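Local atomic coordinates of Ras GTPase-activating-like protein (Schizosaccharomyces pombe, PDB entry 1P2X), a protein that binds actin filaments through this calponin-homology domain and is needed to build the contractile F-actin ring at the division site. Residues 11-16 and 32-37; 18-23 and 107-112; 7-12 and 140-145. One frame throughout, in Å; residues are numbered along the deposited sequence.

Contact 1 (11-16 and 32-37)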
# COMPACT_ATOMS: atom_id res chain seq x y z
N CYS A 11 0.87 1.76 11.57
CA CYS A 11 0.43 3.13 11.35
C CYS A 11 0.71 3.50 9.89
O CYS A 11 -0.10 4.16 9.26
CB CYS A 11 1.17 4.12 12.25
SG CYS A 11 0.70 4.03 13.98
N ARG A 12 1.84 3.05 9.37
CA ARG A 12 2.18 3.34 7.99
C ARG A 12 1.14 2.71 7.06
O ARG A 12 0.68 3.35 6.11
CB ARG A 12 3.58 2.82 7.65
CG ARG A 12 4.69 3.31 8.62
CD ARG A 12 5.02 4.80 8.48
NE ARG A 12 4.12 5.70 9.22
CZ ARG A 12 4.21 5.93 10.53
NH1 ARG A 12 5.14 5.35 11.26
NH2 ARG A 12 3.37 6.79 11.10
N VAL A 13 0.76 1.46 7.35
CA VAL A 13 -0.24 0.76 6.55
C VAL A 13 -1.60 1.47 6.67
O VAL A 13 -2.32 1.63 5.68
CB VAL A 13 -0.40 -0.72 7.00
CG1 VAL A 13 -1.44 -1.43 6.14
CG2 VAL A 13 0.93 -1.44 6.93
N ASP A 14 -1.94 1.91 7.88
CA ASP A 14 -3.20 2.61 8.13
C ASP A 14 -3.27 3.92 7.34
O ASP A 14 -4.31 4.26 6.77
CB ASP A 14 -3.34 2.90 9.63
CG ASP A 14 -4.74 3.31 10.02
OD1 ASP A 14 -4.94 4.47 10.46
OD2 ASP A 14 -5.67 2.48 9.90
N GLU A 15 -2.17 4.66 7.32
CA GLU A 15 -2.08 5.93 6.60
C GLU A 15 -2.27 5.76 5.08
O GLU A 15 -2.97 6.54 4.45
CB GLU A 15 -0.74 6.61 6.90
CG GLU A 15 -0.59 7.08 8.35
CD GLU A 15 0.85 7.29 8.76
OE1 GLU A 15 1.75 7.14 7.90
OE2 GLU A 15 1.10 7.62 9.95
N ALA A 16 -1.63 4.73 4.52
CA ALA A 16 -1.76 4.44 3.10
C ALA A 16 -3.19 3.99 2.79
O ALA A 16 -3.74 4.34 1.75
CB ALA A 16 -0.76 3.34 2.69
N SER A 32 -5.18 -4.39 9.46
CA SER A 32 -4.38 -5.61 9.66
C SER A 32 -4.44 -6.58 8.48
O SER A 32 -3.56 -7.42 8.34
CB SER A 32 -4.81 -6.34 10.95
OG SER A 32 -6.18 -6.71 10.92
N THR A 33 -5.46 -6.47 7.64
CA THR A 33 -5.57 -7.34 6.48
C THR A 33 -5.52 -6.55 5.17
O THR A 33 -5.76 -7.11 4.10
CB THR A 33 -6.87 -8.15 6.53
OG1 THR A 33 -7.98 -7.25 6.71
CG2 THR A 33 -6.85 -9.10 7.72
N PHE A 34 -5.20 -5.26 5.27
CA PHE A 34 -5.17 -4.40 4.09
C PHE A 34 -4.07 -4.76 3.08
O PHE A 34 -4.34 -4.79 1.89
CB PHE A 34 -5.05 -2.92 4.49
CG PHE A 34 -5.09 -1.96 3.31
CD1 PHE A 34 -6.24 -1.83 2.55
CD2 PHE A 34 -3.97 -1.21 2.97
CE1 PHE A 34 -6.28 -0.96 1.45
CE2 PHE A 34 -4.00 -0.34 1.88
CZ PHE A 34 -5.15 -0.22 1.11
N GLU A 35 -2.85 -5.03 3.53
CA GLU A 35 -1.80 -5.39 2.59
C GLU A 35 -2.18 -6.59 1.75
O GLU A 35 -1.99 -6.60 0.54
CB GLU A 35 -0.49 -5.71 3.30
CG GLU A 35 0.08 -4.56 4.06
CD GLU A 35 0.99 -5.05 5.16
OE1 GLU A 35 2.19 -5.27 4.87
OE2 GLU A 35 0.48 -5.24 6.29
N GLN A 36 -2.72 -7.61 2.41
CA GLN A 36 -3.11 -8.82 1.71
C GLN A 36 -4.23 -8.58 0.70
O GLN A 36 -4.30 -9.27 -0.31
CB GLN A 36 -3.54 -9.91 2.70
CG GLN A 36 -2.38 -10.57 3.48
CD GLN A 36 -1.49 -11.45 2.62
OE1 GLN A 36 -1.97 -12.22 1.79
NE2 GLN A 36 -0.18 -11.35 2.82
N SER A 37 -5.08 -7.59 0.96
CA SER A 37 -6.19 -7.31 0.03
C SER A 37 -5.74 -6.63 -1.26
O SER A 37 -6.50 -6.56 -2.22
CB SER A 37 -7.27 -6.45 0.71
OG SER A 37 -6.80 -5.14 1.01

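Contact 2 (18-23 and 107-112)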
# COMPACT_ATOMS: atom_id res chain seq x y z
N LYS A 18 -6.05 4.75 4.49
CA LYS A 18 -6.90 5.94 4.55
C LYS A 18 -6.78 6.82 3.31
O LYS A 18 -7.79 7.28 2.79
CB LYS A 18 -6.55 6.79 5.78
CG LYS A 18 -6.83 6.15 7.14
CD LYS A 18 -6.27 7.06 8.23
CE LYS A 18 -4.80 7.42 7.93
NZ LYS A 18 -4.26 8.64 8.61
N TRP A 19 -5.56 7.06 2.86
CA TRP A 19 -5.31 7.89 1.68
C TRP A 19 -6.04 7.31 0.47
O TRP A 19 -6.68 8.04 -0.28
CB TRP A 19 -3.81 7.97 1.38
CG TRP A 19 -3.53 8.82 0.19
CD1 TRP A 19 -3.64 10.18 0.11
CD2 TRP A 19 -3.19 8.37 -1.13
NE1 TRP A 19 -3.40 10.61 -1.17
CE2 TRP A 19 -3.11 9.52 -1.95
CE3 TRP A 19 -2.95 7.11 -1.70
CZ2 TRP A 19 -2.80 9.45 -3.32
CZ3 TRP A 19 -2.63 7.04 -3.06
CH2 TRP A 19 -2.56 8.21 -3.85
N ILE A 20 -5.92 6.00 0.29
CA ILE A 20 -6.59 5.34 -0.82
C ILE A 20 -8.10 5.41 -0.62
O ILE A 20 -8.83 5.60 -1.58
CB ILE A 20 -6.14 3.87 -0.95
CG1 ILE A 20 -4.65 3.82 -1.32
CG2 ILE A 20 -6.98 3.14 -1.99
CD1 ILE A 20 -4.10 2.41 -1.45
N GLU A 21 -8.56 5.27 0.62
CA GLU A 21 -9.99 5.35 0.90
C GLU A 21 -10.52 6.74 0.54
O GLU A 21 -11.65 6.89 0.07
CB GLU A 21 -10.27 5.04 2.39
CG GLU A 21 -10.05 3.58 2.77
CD GLU A 21 -10.35 3.28 4.24
OE1 GLU A 21 -9.87 4.04 5.12
OE2 GLU A 21 -11.05 2.28 4.51
N GLU A 22 -9.69 7.75 0.75
CA GLU A 22 -10.02 9.13 0.46
C GLU A 22 -10.11 9.31 -1.07
O GLU A 22 -11.09 9.86 -1.58
CB GLU A 22 -8.93 10.03 1.06
CG GLU A 22 -9.29 11.50 1.24
CD GLU A 22 -8.16 12.29 1.92
OE1 GLU A 22 -8.36 13.50 2.20
OE2 GLU A 22 -7.07 11.72 2.16
N CYS A 23 -9.09 8.83 -1.78
CA CYS A 23 -9.05 8.92 -3.25
C CYS A 23 -10.22 8.21 -3.91
O CYS A 23 -10.82 8.74 -4.85
CB CYS A 23 -7.76 8.30 -3.81
SG CYS A 23 -6.23 9.23 -3.55
N TYR A 107 5.07 1.33 1.01
CA TYR A 107 6.08 2.37 0.82
C TYR A 107 5.83 3.09 -0.50
O TYR A 107 5.83 4.31 -0.57
CB TYR A 107 7.47 1.74 0.82
CG TYR A 107 8.62 2.70 0.58
CD1 TYR A 107 8.87 3.76 1.45
CD2 TYR A 107 9.46 2.54 -0.51
CE1 TYR A 107 9.93 4.64 1.23
CE2 TYR A 107 10.52 3.41 -0.74
CZ TYR A 107 10.75 4.45 0.13
OH TYR A 107 11.78 5.32 -0.13
N CYS A 108 5.60 2.31 -1.55
CA CYS A 108 5.34 2.88 -2.85
C CYS A 108 4.10 3.78 -2.79
O CYS A 108 4.10 4.89 -3.35
CB CYS A 108 5.15 1.77 -3.89
SG CYS A 108 4.68 2.37 -5.53
N ILE A 109 3.07 3.33 -2.08
CA ILE A 109 1.84 4.11 -1.96
C ILE A 109 2.05 5.46 -1.27
O ILE A 109 1.44 6.47 -1.64
CB ILE A 109 0.76 3.31 -1.22
CG1 ILE A 109 0.28 2.15 -2.11
CG2 ILE A 109 -0.40 4.23 -0.83
CD1 ILE A 109 -0.70 1.22 -1.44
N HIS A 110 2.91 5.48 -0.25
CA HIS A 110 3.20 6.72 0.47
C HIS A 110 3.92 7.70 -0.47
O HIS A 110 3.56 8.88 -0.56
CB HIS A 110 4.08 6.45 1.70
CG HIS A 110 3.33 6.01 2.92
ND1 HIS A 110 3.37 6.70 4.11
CD2 HIS A 110 2.58 4.91 3.15
CE1 HIS A 110 2.67 6.05 5.02
NE2 HIS A 110 2.18 4.96 4.47
N ALA A 111 4.93 7.21 -1.18
CA ALA A 111 5.72 8.04 -2.09
C ALA A 111 4.82 8.61 -3.19
O ALA A 111 4.90 9.80 -3.52
CB ALA A 111 6.86 7.23 -2.70
N LEU A 112 3.95 7.77 -3.75
CA LEU A 112 3.01 8.22 -4.76
C LEU A 112 2.11 9.32 -4.20
O LEU A 112 1.91 10.35 -4.84
CB LEU A 112 2.14 7.06 -5.25
CG LEU A 112 1.11 7.41 -6.33
CD1 LEU A 112 1.85 7.78 -7.62
CD2 LEU A 112 0.16 6.23 -6.58

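Contact 3 (7-12 and 140-145)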
# COMPACT_ATOMS: atom_id res chain seq x y z
N TYR A 7 3.98 -1.63 15.83
CA TYR A 7 2.98 -0.57 15.89
C TYR A 7 3.17 0.51 14.83
O TYR A 7 2.21 0.95 14.20
CB TYR A 7 2.97 0.10 17.27
CG TYR A 7 2.15 1.37 17.31
CD1 TYR A 7 0.76 1.32 17.43
CD2 TYR A 7 2.76 2.62 17.22
CE1 TYR A 7 -0.00 2.49 17.47
CE2 TYR A 7 2.00 3.80 17.25
CZ TYR A 7 0.63 3.72 17.38
OH TYR A 7 -0.12 4.87 17.41
N ASP A 8 4.41 0.95 14.65
CA ASP A 8 4.73 1.99 13.68
C ASP A 8 4.36 1.56 12.26
O ASP A 8 3.69 2.31 11.56
CG ASP A 8 6.51 3.29 14.88
OD1 ASP A 8 5.60 3.90 15.49
OD2 ASP A 8 7.71 3.53 15.14
N TYR A 9 4.78 0.36 11.86
CA TYR A 9 4.48 -0.14 10.52
C TYR A 9 2.97 -0.22 10.30
O TYR A 9 2.48 0.04 9.20
CB TYR A 9 5.14 -1.51 10.26
CG TYR A 9 4.81 -2.03 8.88
CD1 TYR A 9 5.21 -1.32 7.74
CD2 TYR A 9 4.03 -3.16 8.70
CE1 TYR A 9 4.83 -1.73 6.46
CE2 TYR A 9 3.65 -3.59 7.42
CZ TYR A 9 4.05 -2.86 6.31
OH TYR A 9 3.64 -3.24 5.05
N LEU A 10 2.23 -0.59 11.34
CA LEU A 10 0.78 -0.65 11.23
C LEU A 10 0.22 0.75 11.00
O LEU A 10 -0.79 0.92 10.32
CB LEU A 10 0.15 -1.28 12.48
CG LEU A 10 0.08 -2.81 12.48
CD1 LEU A 10 -0.40 -3.33 13.85
CD2 LEU A 10 -0.85 -3.27 11.37
N CYS A 11 0.87 1.76 11.57
CA CYS A 11 0.43 3.13 11.35
C CYS A 11 0.71 3.50 9.89
O CYS A 11 -0.10 4.16 9.26
CB CYS A 11 1.17 4.12 12.25
SG CYS A 11 0.70 4.03 13.98
N ARG A 12 1.84 3.05 9.37
CA ARG A 12 2.18 3.34 7.99
C ARG A 12 1.14 2.71 7.06
O ARG A 12 0.68 3.35 6.11
CB ARG A 12 3.58 2.82 7.65
CG ARG A 12 4.69 3.31 8.62
CD ARG A 12 5.02 4.80 8.48
NE ARG A 12 4.12 5.70 9.22
CZ ARG A 12 4.21 5.93 10.53
NH1 ARG A 12 5.14 5.35 11.26
NH2 ARG A 12 3.37 6.79 11.10
N SER A 140 0.99 -8.22 17.66
CA SER A 140 1.77 -9.46 17.80
C SER A 140 1.89 -10.19 16.48
O SER A 140 2.90 -10.82 16.19
CB SER A 140 1.11 -10.42 18.80
OG SER A 140 0.88 -9.80 20.04
N ILE A 141 0.82 -10.15 15.69
CA ILE A 141 0.85 -10.80 14.38
C ILE A 141 1.96 -10.18 13.54
O ILE A 141 2.69 -10.90 12.86
CB ILE A 141 -0.50 -10.67 13.65
CG1 ILE A 141 -1.55 -11.55 14.34
CG2 ILE A 141 -0.36 -11.05 12.19
CD1 ILE A 141 -1.20 -13.03 14.33
N ILE A 142 2.07 -8.85 13.58
CA ILE A 142 3.11 -8.16 12.81
C ILE A 142 4.48 -8.50 13.39
O ILE A 142 5.43 -8.75 12.64
CB ILE A 142 2.89 -6.62 12.82
CG1 ILE A 142 1.51 -6.28 12.25
CG2 ILE A 142 3.98 -5.93 12.00
CD1 ILE A 142 1.31 -6.69 10.80
N VAL A 143 4.59 -8.53 14.71
CA VAL A 143 5.85 -8.92 15.33
C VAL A 143 6.28 -10.29 14.80
O VAL A 143 7.44 -10.47 14.39
CB VAL A 143 5.73 -8.98 16.86
CG1 VAL A 143 7.00 -9.56 17.46
CG2 VAL A 143 5.48 -7.58 17.42
N ARG A 144 5.36 -11.25 14.81
CA ARG A 144 5.63 -12.61 14.31
C ARG A 144 6.01 -12.58 12.83
O ARG A 144 6.96 -13.24 12.40
CB ARG A 144 4.39 -13.49 14.52
CG ARG A 144 4.47 -14.90 13.92
CD ARG A 144 3.30 -15.80 14.35
NE ARG A 144 3.30 -17.07 13.62
CZ ARG A 144 2.68 -17.26 12.46
NH1 ARG A 144 1.99 -16.28 11.89
NH2 ARG A 144 2.77 -18.43 11.85
N ARG A 145 5.28 -11.80 12.04
CA ARG A 145 5.60 -11.71 10.62
C ARG A 145 7.03 -11.20 10.39
O ARG A 145 7.77 -11.76 9.58
CB ARG A 145 4.60 -10.79 9.91
CG ARG A 145 4.39 -11.15 8.45
CD ARG A 145 4.28 -9.92 7.56
NE ARG A 145 3.02 -9.21 7.74
CZ ARG A 145 2.71 -8.08 7.13
NH1 ARG A 145 3.57 -7.52 6.29
NH2 ARG A 145 1.54 -7.50 7.36

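Contact 1 (11-16 and 32-37)
Phe-34 and Glu-35, on the short, weakly bonded helix 34-37, both lie against Val-13 on helix 2-23, seating the two helices together in the buried interior of the calponin-homology domain. Phe-34 comes first along the chain and presents the rim of its ring: Val-13 CG1 sits near the ring plane, 4.1 Å from Phe-34 CD2, and the two side chains slide past each other in opposite directions. Farther along the ring, Phe-34 CE2 comes within 4.5 Å of Ala-16 C, and beyond the segment the ring also touches Lys-17 and Ile-20.

Glu-35 crosses Val-13 at about a right angle. With CG anti to the carbonyl carbon (chi1 -62°) and the chain extended beyond it, the residue lays its methylene against one methyl, Glu-35 CG to Val-13 CG1 4.1 Å, and its carboxylate beside the other, Glu-35 OE2 to Val-13 CG2 3.9 Å. Trimming Val-13 to an alanine would probably open a gap beside the Phe-34 rim and leave the Glu-35 stem with less to lean on. The carboxylate itself is bonded to Tyr-9 OH and, in a salt bridge, to Arg-145. One turn on, Ser-37 OG bonds to Phe-34 O at 2.6 Å. The buried acid is thus paid for by polar partners elsewhere, while valine gives it an apolar flank; the neighbouring arginine is likely to favour its charged form.

Contact 2 (18-23 and 107-112)
Ile-109 is touched by two side chains of helix 2-23, Trp-19 at the CG2 methyl and Ile-20 mainly at CD1. Its CG2 methyl lies 3.9 Å from CE3 of Trp-19, on the benzo half of the indole and at an oblique angle to it. Its longer branch reaches the other neighbour: Ile-109 CD1 meets Ile-20 CD1 methyl to methyl at 3.6 Å, the two chains crossing at about a right angle. Both isoleucines keep CG1 anti to the carbonyl carbon and extend from there (Ile-20 chi2 179°), which carries each terminal methyl out to the other. One turn beyond Ile-109, Leu-112 CD2 approaches Trp-19 CH2 at the far end of the same indole, 4.3 Å away, so the six-membered ring spans two successive layers of helix 102-117.

The indole is set in place from its own helix as well. Its CG stands anti to the backbone N (chi1 -179°), and one turn on the sulfur of Cys-23 rests over one face of the Trp-19 ring, offset toward the rim. Helix 42-47 adds a further layer, with Leu-47 against Trp-19 and Val-43 against Ile-20, while Leu-112 is backed by Phe-76 and Ile-80 of helix 76-82. Ala-16 continues the apolar surface under Ile-109, and there the helices also share a polar tie, from His-110 NE2 to the carbonyl of Arg-12.

The short segments approach no closer than 11.1 Å between axes, at 54°, a separation filled by these large side chains. A hydrophobic core shared by several helices, with no hydrogen bond between 18-23 and 107-112 themselves, is what holds together the helical bundle of a calponin-homology domain.

Contact 3 (7-12 and 140-145)
This is a near-perpendicular helix crossing, in which Leu-10 and Tyr-9 of helix 2-23 receive Ile-142 and Arg-145 of helix 136-147. The short segments run at 103° to each other with their axes 9.9 Å apart, so the contact is compact and centred on one pair. Ile-142 CG1 comes end-on to the branch point of Leu-10, about equally far from both methyls: CG1 is 3.8 Å from Leu-10 CG and 3.9 Å from both Leu-10 CD1 and Leu-10 CD2. The other branch, Ile-142 CG2, comes to the edge of the Tyr-9 ring, near its plane, at 4.3 Å from Tyr-9 CD2.

One turn on, Arg-145 crosses the tyrosine at about a right angle. Its chain bends at chi2 and again at chi3 (-72°), which brings Arg-145 NH1 within 4.1 Å of Tyr-9 CE2. The guanidinium stands at 90° to the ring. Both polar ends have Glu-35 as their partner, and that shared grip would help fix how the guanidinium is turned.

Around the crossing, Phe-134 reaches Leu-10 from a loop, and Pro-103 and Ile-106 of helix 102-117 touch Tyr-9. Helix 136-147 is therefore fastened to the N-terminal part of helix 2-23, with helix 34-37 supplying the acid beside them.

Overall arrangement
All three contacts start from helix 2-23, taken up in turn by later parts of the chain. Contact 3 uses its early turns, contact 1 the middle and contact 2 the last. The chain returns first at 32-37, where contact 1 closes a short loop of 15 residues; next at 107-112, where contact 2 closes 83; and last at 140-145, where contact 3 closes 127. Contacts 1 and 2 cross in sequence, whereas contact 2 falls wholly within the span of contact 3. Contacts 1 and 3 share Cys-11 and Arg-12. Together they bind helices 34-37, 102-117 and 136-147 to one N-terminal helix, with contact 3 the farthest from the chain centre, about 14 Å between centres.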